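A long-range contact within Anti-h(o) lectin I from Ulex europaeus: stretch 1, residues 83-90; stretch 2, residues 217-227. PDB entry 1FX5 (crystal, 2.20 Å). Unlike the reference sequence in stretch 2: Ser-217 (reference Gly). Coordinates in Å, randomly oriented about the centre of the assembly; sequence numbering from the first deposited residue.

Stretch 1, residues 83-90: KAATDGLT
Stretch 2 217-227: STYIGRQATHE

The contact between residues 83-90 and 217-227 illustrates how a loop ending in a strand is fastened to a distant segment that reverses through a turn, by bonds that all end on backbone carbonyls, half of them donated by the side chains of Thr-218 and Arg-222. Together the stretches bury 504 Å² of surface, although their touching residues lie at least 129 positions apart in sequence.

In stretch 1, Ala-85 to Asp-87 are loop, and the strand begins at Gly-88. Stretch 2 leaves a strand at Tyr-219, reverses through a type II turn from Tyr-219 to Arg-222, and is again a strand by Thr-225. Gly-221, at phi/psi 90/-13, takes a conformation that favours glycine, and a weak bond from Arg-222 N to Tyr-219 O (3.3 Å) closes the turn. The register brings Ala-85 CA within 4.5 Å of Arg-222 CA, Asp-87 CA within 4.7 Å of Thr-218 CA, and Leu-89 CA within 6.7 Å of His-226 CA.

Stretch 1 runs antiparallel to 217-219 here; Asp-87 N donates to Ser-217 O at 2.9 Å, and Ser-217 N, in a residue that differs from the reference sequence, makes a weak bond to Gly-88 O at 3.3 Å. Gly-88, at 125/-173, also calls for glycine, since a CB would jam against the preceding carbonyl O. The peptide between Thr-86 (-129/172) and Asp-87 (-119/-20) is cis, and both of its polar atoms are used: as Asp-87 N meets Ser-217 O, Thr-86 O accepts from Thr-218 OG1 at 2.8 Å. Thr-218 OG1 (chi1 t) in turn accepts from Ala-224 N at 3.2 Å, so it links the two arms of stretch 2 as well as the two stretches.

Arg-222 contributes through both backbone and side chain. Arg-222 O receives Thr-86 N at 3.1 Å, nearly straight at 167°, and also lies 3.4 Å from Ala-85 CA in a CA-H...O contact. The guanidinium forks onto one carbonyl, with Arg-222 NE 2.8 Å and Arg-222 NH2 3.0 Å from Ala-84 O, which sits at the edge near the group's plane, where the N-H bonds point. Chi1 of 27° and chi2 of -136° lie between the usual wells.

Thr-86 (chi1 p) turns its OG1 to Asp-87 OD1, a 2.8 Å bond within stretch 1; Asp-87 has chi1 m. Apolar packing is modest: Ala-85 CB lies 4.2 Å from Ala-224 CB. His-226 (chi1 m, chi2 87°) points toward stretch 1, with Gly-88 O over one ring face and Thr-86 O at the edge; Leu-89, with chi1 p and chi2 145° between wells, brings CD2 to 4.2 Å from His-226 CD2.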

# COMPACT_ATOMS: atom_id res chain seq x y z
N LYS A 83 -20.14 21.72 24.10
CA LYS A 83 -20.78 22.60 23.11
C LYS A 83 -19.80 23.54 22.40
O LYS A 83 -19.91 23.75 21.19
CB LYS A 83 -21.93 23.43 23.76
N ALA A 84 -18.86 24.09 23.17
CA ALA A 84 -17.84 25.02 22.70
C ALA A 84 -16.55 24.43 22.10
O ALA A 84 -15.80 25.15 21.44
CB ALA A 84 -17.49 25.99 23.84
N ALA A 85 -16.29 23.15 22.33
CA ALA A 85 -15.08 22.48 21.82
C ALA A 85 -15.01 22.44 20.29
O ALA A 85 -16.02 22.24 19.63
CB ALA A 85 -14.98 21.09 22.39
N THR A 86 -13.79 22.57 19.76
CA THR A 86 -13.52 22.58 18.32
C THR A 86 -12.40 21.56 18.00
O THR A 86 -11.88 20.97 18.94
CB THR A 86 -13.06 24.03 17.90
OG1 THR A 86 -11.71 24.24 18.32
CG2 THR A 86 -13.93 25.13 18.54
N ASP A 87 -12.08 21.26 16.73
CA ASP A 87 -12.70 21.78 15.50
C ASP A 87 -13.33 20.66 14.68
O ASP A 87 -14.15 20.95 13.79
CB ASP A 87 -11.70 22.52 14.62
CG ASP A 87 -11.62 23.98 14.95
OD1 ASP A 87 -10.67 24.35 15.68
OD2 ASP A 87 -12.50 24.75 14.52
N GLY A 88 -12.89 19.41 14.91
CA GLY A 88 -13.43 18.27 14.19
C GLY A 88 -12.40 17.41 13.48
O GLY A 88 -11.19 17.55 13.70
N LEU A 89 -12.86 16.44 12.69
CA LEU A 89 -11.95 15.58 11.96
C LEU A 89 -12.39 15.50 10.50
O LEU A 89 -13.53 15.86 10.16
CB LEU A 89 -11.80 14.20 12.60
CG LEU A 89 -13.01 13.28 12.63
CD1 LEU A 89 -12.57 11.84 12.45
CD2 LEU A 89 -13.75 13.47 13.93
N THR A 90 -11.56 14.88 9.67
CA THR A 90 -11.86 14.79 8.26
C THR A 90 -11.32 13.53 7.58
O THR A 90 -10.31 12.97 8.05
CB THR A 90 -11.09 16.02 7.64
OG1 THR A 90 -11.99 17.06 7.24
CG2 THR A 90 -10.14 15.66 6.57
N SER A 217 -8.06 18.64 14.14
CA SER A 217 -7.52 19.89 14.62
C SER A 217 -8.38 20.51 15.71
O SER A 217 -9.52 20.09 15.92
CB SER A 217 -7.30 20.88 13.46
OG SER A 217 -8.53 21.24 12.88
N THR A 218 -7.80 21.48 16.41
CA THR A 218 -8.46 22.18 17.50
C THR A 218 -7.88 23.60 17.70
O THR A 218 -6.94 24.00 17.02
CB THR A 218 -8.37 21.34 18.79
OG1 THR A 218 -9.30 21.83 19.77
CG2 THR A 218 -6.94 21.37 19.34
N TYR A 219 -8.44 24.36 18.65
CA TYR A 219 -7.98 25.73 18.92
C TYR A 219 -7.79 25.95 20.43
O TYR A 219 -8.44 25.25 21.22
CB TYR A 219 -9.08 26.64 18.38
CG TYR A 219 -8.75 28.08 18.39
CD1 TYR A 219 -9.38 28.94 19.29
CD2 TYR A 219 -7.80 28.60 17.52
CE1 TYR A 219 -9.08 30.26 19.32
CE2 TYR A 219 -7.49 29.93 17.54
CZ TYR A 219 -8.13 30.76 18.44
OH TYR A 219 -7.84 32.10 18.47
N ILE A 220 -6.94 26.92 20.85
CA ILE A 220 -6.73 27.17 22.32
C ILE A 220 -7.97 27.62 23.02
O ILE A 220 -8.72 28.45 22.50
CB ILE A 220 -5.69 28.27 22.71
CG1 ILE A 220 -5.29 29.13 21.53
CG2 ILE A 220 -4.53 27.67 23.52
CD1 ILE A 220 -6.33 30.12 21.18
N GLY A 221 -8.17 27.11 24.23
CA GLY A 221 -9.35 27.49 25.00
C GLY A 221 -10.55 26.60 24.77
O GLY A 221 -11.52 26.67 25.53
N ARG A 222 -10.51 25.77 23.73
CA ARG A 222 -11.63 24.88 23.43
C ARG A 222 -11.09 23.59 22.83
O ARG A 222 -11.73 22.95 21.99
CB ARG A 222 -12.66 25.57 22.51
CG ARG A 222 -12.12 26.68 21.61
CD ARG A 222 -13.04 27.95 21.56
NE ARG A 222 -14.42 27.60 21.25
CZ ARG A 222 -15.45 28.44 21.20
NH1 ARG A 222 -15.31 29.73 21.42
NH2 ARG A 222 -16.66 27.95 20.93
N GLN A 223 -9.95 23.17 23.35
CA GLN A 223 -9.27 21.97 22.91
C GLN A 223 -9.96 20.66 23.12
O GLN A 223 -10.60 20.43 24.12
CB GLN A 223 -7.88 21.88 23.53
CG GLN A 223 -6.96 23.05 23.19
CD GLN A 223 -5.54 22.82 23.70
OE1 GLN A 223 -5.32 22.06 24.66
NE2 GLN A 223 -4.57 23.45 23.06
N ALA A 224 -9.79 19.78 22.13
CA ALA A 224 -10.36 18.44 22.14
C ALA A 224 -9.45 17.57 21.26
O ALA A 224 -8.79 18.08 20.35
CB ALA A 224 -11.77 18.46 21.59
N THR A 225 -9.34 16.30 21.60
CA THR A 225 -8.52 15.38 20.83
C THR A 225 -9.50 14.49 20.02
O THR A 225 -10.62 14.23 20.46
CB THR A 225 -7.57 14.57 21.75
OG1 THR A 225 -6.77 13.68 20.95
CG2 THR A 225 -8.37 13.77 22.77
N HIS A 226 -9.12 14.11 18.79
CA HIS A 226 -9.96 13.29 17.91
C HIS A 226 -9.18 12.02 17.65
O HIS A 226 -8.07 12.08 17.12
CB HIS A 226 -10.25 14.08 16.62
CG HIS A 226 -10.87 15.42 16.87
ND1 HIS A 226 -10.13 16.56 17.12
CD2 HIS A 226 -12.17 15.78 17.01
CE1 HIS A 226 -10.95 17.56 17.41
NE2 HIS A 226 -12.19 17.12 17.35
N GLU A 227 -9.79 10.87 17.96
CA GLU A 227 -9.17 9.56 17.80
C GLU A 227 -9.87 8.47 16.98
O GLU A 227 -11.07 8.25 17.11
CB GLU A 227 -8.87 9.05 19.21
CG GLU A 227 -7.91 9.99 19.91
CD GLU A 227 -7.95 9.91 21.40
OE1 GLU A 227 -6.91 9.61 22.00
OE2 GLU A 227 -9.00 10.18 22.01